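Local structure of peptidyl-prolyl cis-trans isomerase ([Pseudomonas syringae] pv. tomato str. DC3000, 5XB0) at residues T15-E20 / V100-Q105; N49-V54 / W74-S79; R59-K64 / P118-V123. The protein probably catalyses cis-trans isomerisation of peptide bonds preceding proline in proteins, this chain being the C-terminal part that carries the FKBP-type isomerase domain. All coordinates share one frame; numbering follows the deposited sequence.

Contact 1 (T15-E20 / V100-Q105); sequences TFMAGE and VIPSDQ
M17 and V100 carry this contact, their side chains running alongside each other in opposing senses. The bump is the methyl CG1 of V100. It fits into a hollow on the helix whose two walls come from successive residues: the sulphur of M17, with SD 3.6 Å from V100 CG1, and the ring of F16, whose CE2 lies 3.8 Å from the same methyl. The second methyl, V100 CG2, is met by E20, where OE1 comes to 4.1 Å; the aliphatic part of that glutamate also stays close by, its CG lying over one face of the F16 ring, toward its rim.

The complementary bump belongs to M17. Its chain is bent at chi2 and again at chi3 (-63°), and this last torsion carries the terminal methyl on to the backbone where strand 96-101 ends. There CE meets P102 beside its ring nitrogen, 3.8 Å from CD, with the I101 carbonyl carbon a little farther off, while SD remains against V100. One side chain thereby touches both the last strand residues and the proline after them. The joint buries only 213 Å² and is apolar but for that E20 oxygen near V100 CG2. The acid of E20 finds its partners elsewhere, in salt bridges with R98 and K23, and L34 of the neighbouring strand packs against M17, E20 and V100.

I101 points its side chain the other way, on to F124. Helix 6-21 therefore covers the sheet face that bears V100, a helix-on-sheet joint between the helix at the start of this chain and the antiparallel sheet of the FKBP fold.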
# COMPACT_ATOMS: atom_id res chain seq x y z
N THR A 15 7.96 -13.47 6.01
CA THR A 15 7.07 -14.07 7.01
C THR A 15 5.95 -13.10 7.38
O THR A 15 4.82 -13.52 7.62
CB THR A 15 7.82 -14.52 8.30
OG1 THR A 15 8.43 -13.40 8.95
CG2 THR A 15 8.88 -15.53 7.97
N PHE A 16 6.25 -11.80 7.39
CA PHE A 16 5.19 -10.82 7.61
C PHE A 16 4.15 -10.91 6.49
O PHE A 16 2.94 -10.97 6.75
CB PHE A 16 5.76 -9.40 7.68
CG PHE A 16 4.71 -8.34 7.90
CD1 PHE A 16 4.21 -8.09 9.17
CD2 PHE A 16 4.21 -7.60 6.84
CE1 PHE A 16 3.24 -7.12 9.37
CE2 PHE A 16 3.25 -6.65 7.03
CZ PHE A 16 2.76 -6.40 8.30
N MET A 17 4.62 -10.91 5.24
CA MET A 17 3.71 -10.95 4.11
C MET A 17 2.91 -12.25 4.08
O MET A 17 1.71 -12.22 3.82
CB MET A 17 4.47 -10.77 2.79
CG MET A 17 5.07 -9.39 2.58
SD MET A 17 3.88 -8.03 2.64
CE MET A 17 2.82 -8.41 1.23
N ALA A 18 3.55 -13.37 4.37
CA ALA A 18 2.84 -14.64 4.33
C ALA A 18 1.76 -14.70 5.41
O ALA A 18 0.69 -15.29 5.20
CB ALA A 18 3.80 -15.81 4.49
N GLY A 19 2.05 -14.10 6.56
CA GLY A 19 1.11 -14.07 7.67
C GLY A 19 -0.12 -13.28 7.27
O GLY A 19 -1.25 -13.72 7.48
N GLU A 20 0.11 -12.12 6.66
CA GLU A 20 -1.02 -11.27 6.25
C GLU A 20 -1.84 -11.95 5.16
O GLU A 20 -3.07 -11.84 5.14
CB GLU A 20 -0.53 -9.90 5.77
CG GLU A 20 0.16 -9.05 6.86
CD GLU A 20 -0.76 -8.73 8.02
OE1 GLU A 20 -1.90 -8.28 7.76
OE2 GLU A 20 -0.34 -8.94 9.19
N VAL A 100 -1.64 -4.27 2.07
CA VAL A 100 -0.30 -4.60 2.54
C VAL A 100 0.57 -4.75 1.31
O VAL A 100 0.28 -5.57 0.44
CB VAL A 100 -0.26 -5.89 3.38
CG1 VAL A 100 1.14 -6.12 3.93
CG2 VAL A 100 -1.26 -5.81 4.52
N ILE A 101 1.61 -3.94 1.23
CA ILE A 101 2.41 -3.82 0.01
C ILE A 101 3.83 -4.30 0.28
O ILE A 101 4.50 -3.77 1.16
CB ILE A 101 2.40 -2.35 -0.49
CG1 ILE A 101 0.95 -1.90 -0.71
CG2 ILE A 101 3.23 -2.19 -1.76
CD1 ILE A 101 0.79 -0.46 -1.13
N PRO A 102 4.28 -5.32 -0.48
CA PRO A 102 5.66 -5.79 -0.29
C PRO A 102 6.66 -4.72 -0.64
O PRO A 102 6.35 -3.82 -1.43
CB PRO A 102 5.78 -6.98 -1.26
CG PRO A 102 4.73 -6.73 -2.29
CD PRO A 102 3.60 -6.01 -1.58
N SER A 103 7.84 -4.78 -0.03
CA SER A 103 8.78 -3.68 -0.19
C SER A 103 9.17 -3.51 -1.65
O SER A 103 9.45 -2.39 -2.07
CB SER A 103 10.03 -3.86 0.68
OG SER A 103 10.89 -4.87 0.19
N ASP A 104 9.15 -4.58 -2.46
CA ASP A 104 9.56 -4.40 -3.85
C ASP A 104 8.49 -3.66 -4.67
O ASP A 104 8.72 -3.32 -5.84
CB ASP A 104 9.98 -5.73 -4.52
CG ASP A 104 8.88 -6.78 -4.59
OD1 ASP A 104 7.69 -6.46 -4.50
OD2 ASP A 104 9.25 -7.97 -4.79
N GLN A 105 7.35 -3.37 -4.05
CA GLN A 105 6.33 -2.54 -4.68
C GLN A 105 6.16 -1.23 -3.93
O GLN A 105 5.20 -0.49 -4.14
CB GLN A 105 5.00 -3.31 -4.75
CG GLN A 105 5.01 -4.44 -5.74
CD GLN A 105 4.96 -3.90 -7.17
OE1 GLN A 105 4.24 -2.95 -7.44
NE2 GLN A 105 5.72 -4.50 -8.05

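Contact 2 (N49-V54 / W74-S79)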
# COMPACT_ATOMS: atom_id res chain seq x y z
N ASN A 49 -3.33 5.49 -15.88
CA ASN A 49 -2.75 6.81 -16.07
C ASN A 49 -3.66 7.92 -15.57
O ASN A 49 -3.55 9.07 -16.01
CB ASN A 49 -2.41 7.04 -17.54
CG ASN A 49 -3.65 7.08 -18.42
OD1 ASN A 49 -4.72 6.60 -18.04
ND2 ASN A 49 -3.51 7.65 -19.60
N GLY A 50 -4.56 7.58 -14.66
CA GLY A 50 -5.47 8.56 -14.10
C GLY A 50 -5.03 9.07 -12.74
O GLY A 50 -3.87 8.89 -12.33
N ARG A 51 -5.97 9.71 -12.05
CA ARG A 51 -5.73 10.26 -10.72
C ARG A 51 -6.73 9.71 -9.71
O ARG A 51 -7.87 9.39 -10.06
CB ARG A 51 -5.83 11.79 -10.74
CG ARG A 51 -4.87 12.47 -11.70
CD ARG A 51 -5.34 13.88 -12.03
NE ARG A 51 -5.06 14.83 -10.96
CZ ARG A 51 -5.98 15.60 -10.38
NH1 ARG A 51 -7.26 15.53 -10.75
NH2 ARG A 51 -5.63 16.45 -9.42
N VAL A 52 -6.29 9.60 -8.47
CA VAL A 52 -7.13 9.22 -7.35
C VAL A 52 -7.15 10.32 -6.31
O VAL A 52 -6.14 10.97 -6.06
CB VAL A 52 -6.66 7.90 -6.69
CG1 VAL A 52 -6.78 6.76 -7.68
CG2 VAL A 52 -5.21 8.00 -6.17
N GLU A 53 -8.31 10.55 -5.72
CA GLU A 53 -8.41 11.45 -4.58
C GLU A 53 -8.66 10.57 -3.38
O GLU A 53 -9.65 9.84 -3.33
CB GLU A 53 -9.53 12.48 -4.75
CG GLU A 53 -9.51 13.57 -3.68
CD GLU A 53 -10.73 14.49 -3.73
OE1 GLU A 53 -11.80 14.05 -4.19
OE2 GLU A 53 -10.61 15.66 -3.32
N VAL A 54 -7.75 10.61 -2.40
CA VAL A 54 -7.79 9.66 -1.31
C VAL A 54 -7.62 10.29 0.07
O VAL A 54 -7.06 11.38 0.20
CB VAL A 54 -6.68 8.58 -1.46
CG1 VAL A 54 -6.97 7.70 -2.69
CG2 VAL A 54 -5.29 9.24 -1.54
N TRP A 74 -5.25 14.52 -3.98
CA TRP A 74 -5.09 13.98 -5.33
C TRP A 74 -3.68 13.48 -5.61
O TRP A 74 -2.69 14.16 -5.29
CB TRP A 74 -5.44 15.04 -6.39
CG TRP A 74 -6.91 15.32 -6.52
CD1 TRP A 74 -7.59 16.38 -5.99
CD2 TRP A 74 -7.87 14.54 -7.23
NE1 TRP A 74 -8.92 16.30 -6.33
CE2 TRP A 74 -9.11 15.19 -7.10
CE3 TRP A 74 -7.80 13.36 -7.97
CZ2 TRP A 74 -10.29 14.68 -7.67
CZ3 TRP A 74 -8.97 12.86 -8.55
CH2 TRP A 74 -10.19 13.52 -8.39
N PHE A 75 -3.59 12.30 -6.22
CA PHE A 75 -2.32 11.71 -6.68
C PHE A 75 -2.46 11.16 -8.10
O PHE A 75 -3.50 10.60 -8.44
CB PHE A 75 -1.87 10.58 -5.77
CG PHE A 75 -1.55 11.00 -4.37
CD1 PHE A 75 -0.38 11.68 -4.09
CD2 PHE A 75 -2.41 10.70 -3.34
CE1 PHE A 75 -0.08 12.06 -2.80
CE2 PHE A 75 -2.12 11.08 -2.04
CZ PHE A 75 -0.94 11.76 -1.77
N ARG A 76 -1.42 11.29 -8.90
CA ARG A 76 -1.35 10.58 -10.18
C ARG A 76 -0.93 9.14 -9.94
O ARG A 76 0.10 8.89 -9.29
CB ARG A 76 -0.37 11.26 -11.14
CG ARG A 76 -0.87 12.56 -11.69
CD ARG A 76 0.15 13.22 -12.59
NE ARG A 76 0.53 12.36 -13.70
CZ ARG A 76 0.86 12.82 -14.91
NH1 ARG A 76 0.83 14.12 -15.15
NH2 ARG A 76 1.20 11.97 -15.87
N LEU A 77 -1.70 8.19 -10.45
CA LEU A 77 -1.34 6.78 -10.28
C LEU A 77 -0.00 6.43 -10.94
O LEU A 77 0.68 5.50 -10.50
CB LEU A 77 -2.44 5.87 -10.84
CG LEU A 77 -3.60 5.60 -9.90
CD1 LEU A 77 -4.41 4.43 -10.41
CD2 LEU A 77 -3.13 5.35 -8.47
N ASP A 78 0.38 7.15 -11.99
CA ASP A 78 1.65 6.85 -12.65
C ASP A 78 2.85 7.43 -11.91
O ASP A 78 3.99 7.30 -12.36
CB ASP A 78 1.64 7.32 -14.12
CG ASP A 78 1.53 8.83 -14.30
OD1 ASP A 78 1.69 9.62 -13.33
OD2 ASP A 78 1.27 9.25 -15.45
N SER A 79 2.60 8.06 -10.76
CA SER A 79 3.66 8.80 -10.09
C SER A 79 3.78 8.48 -8.61
O SER A 79 4.47 9.18 -7.87
CB SER A 79 3.44 10.30 -10.26
OG SER A 79 3.56 10.67 -11.62
O HOH W 1 -1.53 11.05 -15.77
O HOH W 2 -1.53 8.78 -13.61
O HOH W 3 -11.39 17.83 -5.53
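R51 and W74 stack on one face of an antiparallel strand pair, 51-54 with 74-76, in the FKBP sheet. The pair is fixed by F75 N to V52 O (2.9 Å) and V52 N to F75 O (3.0 Å), and L77 N to G50 O continues the register beyond the strands.

Followed outward, the R51 side chain begins with CB, 3.7 Å from W74 CE3. CG then touches the CG of R76, its cross-strand neighbour, at 4.0 Å. The bend at chi3 (78°) turns NE out of the extended line, and the guanidinium comes to lie flat on the indole, planes 13° apart. CZ sits over the CE3 and CD2 region, NH1 approaches W74 CE3 to 3.6 Å, and NH2 reaches back to W74 CB at 3.3 Å. NH1 is also hydrogen-bonded to S132 OG, a bond that, with the stack, limits the rotation of the flat group.

The opposite indole face receives E53 CB, a CH-pi contact 3.5 Å from the six-membered ring centroid and 6° off its normal. W74 is thus sandwiched between an arginine and a glutamate of the facing strand. On the other side of the sheet V52 packs against L77, while V54 CG2 meets the edge of the F75 ring. At the indole's rim, water 3 accepts from W74 NE1 at 3.0 Å and donates to E53 OE2.

Contact 3 (R59-K64 / P118-V123)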
# COMPACT_ATOMS: atom_id res chain seq x y z
N ARG A 59 1.40 2.93 7.43
CA ARG A 59 2.09 2.43 8.61
C ARG A 59 3.18 1.43 8.28
O ARG A 59 3.09 0.66 7.32
CB ARG A 59 1.10 1.78 9.56
CG ARG A 59 -0.02 2.69 10.03
CD ARG A 59 -1.01 1.92 10.88
NE ARG A 59 -0.92 2.31 12.28
CZ ARG A 59 -1.74 3.18 12.86
NH1 ARG A 59 -2.72 3.73 12.16
NH2 ARG A 59 -1.58 3.48 14.14
N LEU A 60 4.21 1.43 9.13
CA LEU A 60 5.21 0.35 9.15
C LEU A 60 4.57 -0.89 9.77
O LEU A 60 3.52 -0.80 10.41
CB LEU A 60 6.44 0.78 9.95
CG LEU A 60 7.06 2.13 9.55
CD1 LEU A 60 8.25 2.46 10.44
CD2 LEU A 60 7.45 2.10 8.08
N PRO A 61 5.20 -2.06 9.59
CA PRO A 61 4.62 -3.28 10.16
C PRO A 61 4.41 -3.24 11.67
O PRO A 61 3.52 -3.93 12.16
CB PRO A 61 5.64 -4.35 9.80
CG PRO A 61 6.23 -3.87 8.50
CD PRO A 61 6.28 -2.36 8.64
N ASP A 62 5.19 -2.44 12.40
CA ASP A 62 5.01 -2.34 13.84
C ASP A 62 3.94 -1.32 14.24
O ASP A 62 3.74 -1.04 15.43
CB ASP A 62 6.33 -2.02 14.55
CG ASP A 62 6.92 -0.67 14.15
OD1 ASP A 62 6.21 0.20 13.61
OD2 ASP A 62 8.13 -0.47 14.40
N GLY A 63 3.25 -0.76 13.25
CA GLY A 63 2.15 0.16 13.50
C GLY A 63 2.48 1.62 13.32
O GLY A 63 1.57 2.44 13.18
N LYS A 64 3.77 1.96 13.33
CA LYS A 64 4.16 3.36 13.25
C LYS A 64 3.65 4.03 11.98
O LYS A 64 3.88 3.54 10.89
CB LYS A 64 5.68 3.52 13.30
CG LYS A 64 6.12 4.98 13.29
CD LYS A 64 7.56 5.15 12.83
CE LYS A 64 7.94 6.62 12.75
NZ LYS A 64 9.31 6.83 12.19
N PRO A 118 15.35 -0.29 4.56
CA PRO A 118 15.33 -1.26 3.47
C PRO A 118 14.41 -2.44 3.77
O PRO A 118 14.30 -2.85 4.93
CB PRO A 118 16.80 -1.72 3.39
CG PRO A 118 17.56 -0.50 3.85
CD PRO A 118 16.72 0.08 4.95
N PHE A 119 13.73 -2.95 2.75
CA PHE A 119 12.97 -4.19 2.84
C PHE A 119 11.84 -4.12 3.86
O PHE A 119 11.58 -5.07 4.60
CB PHE A 119 13.90 -5.37 3.16
CG PHE A 119 15.07 -5.45 2.23
CD1 PHE A 119 14.85 -5.65 0.88
CD2 PHE A 119 16.36 -5.28 2.68
CE1 PHE A 119 15.92 -5.70 -0.00
CE2 PHE A 119 17.44 -5.34 1.80
CZ PHE A 119 17.22 -5.55 0.47
N THR A 120 11.15 -2.99 3.86
CA THR A 120 10.01 -2.79 4.76
C THR A 120 8.69 -2.85 3.99
O THR A 120 8.39 -1.95 3.19
CB THR A 120 10.12 -1.45 5.48
OG1 THR A 120 11.36 -1.38 6.19
CG2 THR A 120 8.98 -1.28 6.47
N PRO A 121 7.90 -3.90 4.21
CA PRO A 121 6.53 -3.89 3.68
C PRO A 121 5.71 -2.78 4.34
O PRO A 121 5.98 -2.42 5.49
CB PRO A 121 6.00 -5.28 4.03
CG PRO A 121 6.83 -5.73 5.20
CD PRO A 121 8.17 -5.06 5.09
N LEU A 122 4.75 -2.22 3.62
CA LEU A 122 3.97 -1.09 4.14
C LEU A 122 2.50 -1.45 4.26
O LEU A 122 1.98 -2.18 3.43
CB LEU A 122 4.13 0.13 3.23
CG LEU A 122 5.57 0.59 2.97
CD1 LEU A 122 5.57 1.82 2.06
CD2 LEU A 122 6.25 0.89 4.30
N VAL A 123 1.84 -0.92 5.29
CA VAL A 123 0.42 -1.17 5.50
C VAL A 123 -0.35 0.13 5.35
O VAL A 123 -0.10 1.08 6.08
CB VAL A 123 0.15 -1.77 6.88
CG1 VAL A 123 -1.32 -2.10 7.04
CG2 VAL A 123 1.02 -3.03 7.09
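R59 and V123 make the antiparallel bridge at the end of the pairing between strands 51-59 and 122-132 of the FKBP sheet, just where strand 51-59 turns into its hairpin. Two backbone bonds define it: R59 N to V123 O at 2.7 Å, and V123 N to R59 O at 2.9 Å with a nearly straight N-H...O angle of 172°. Beyond this hydrogen-bonded pair the strands part, and side chains take over.

L60 to G63 form a type I turn. G63 donates to L60 O, L60 N donates to K64 O, and G63 has a positive phi (102°), which together make the G1 bulge of a tight hairpin. Two side chains brace the loop: D62 OD1 accepts from K64 N in an Asx turn, and R59 NE reaches G63 O at 2.7 Å, though by a bent bond (131°) with the oxygen well off the guanidinium plane.

The turn's leading edge packs on the segment preceding strand 122-132. T120 CG2 is the meeting point, 3.6 Å from P61 CD and 4.0 Å from L60 CD2; its OG1 is held by D117 O. L60 and L122 run alongside each other in the same direction, their CD2 methyls 4.1 Å apart. The side chains of P61 and P121 are set roughly perpendicular, with P61 CG 3.8 Å from P121 CG. P61 CD also lies 3.2 Å from P121 O, a buried carbonyl oxygen that has no hydrogen-bonding partner in the model.

F16 and M17 of helix 6-21 cover P121, whereas L122 turns to F66 and Y107. The joint thus fastens a bulged beta hairpin to the start of strand 122-132, an inner strand of the sheet, beside L122, on the side where, as in other FKBPs, the substrate pocket probably lies.

In the fold
Contacts 1 and 3 are immediate neighbours, with centres 9 Å apart, and they touch: I101 N lies 2.8 Å from L122 O, a probable hydrogen bond between adjacent strands 96-101 and 122-132. S103 of contact 1 also packs against F119 and T120 of contact 3. Contact 2 lies across the chain's centre, its centre 23 Å from that of contact 1 and 22 Å from that of contact 3, yet it shares strand 51-59 with contact 3. Tartaric acid, probably from the crystallisation liquor, is bound about 4 Å from the F75 side chain and about 5 Å from that of L122; such molecules often mark pockets, and both residues may border the FKBP substrate pocket.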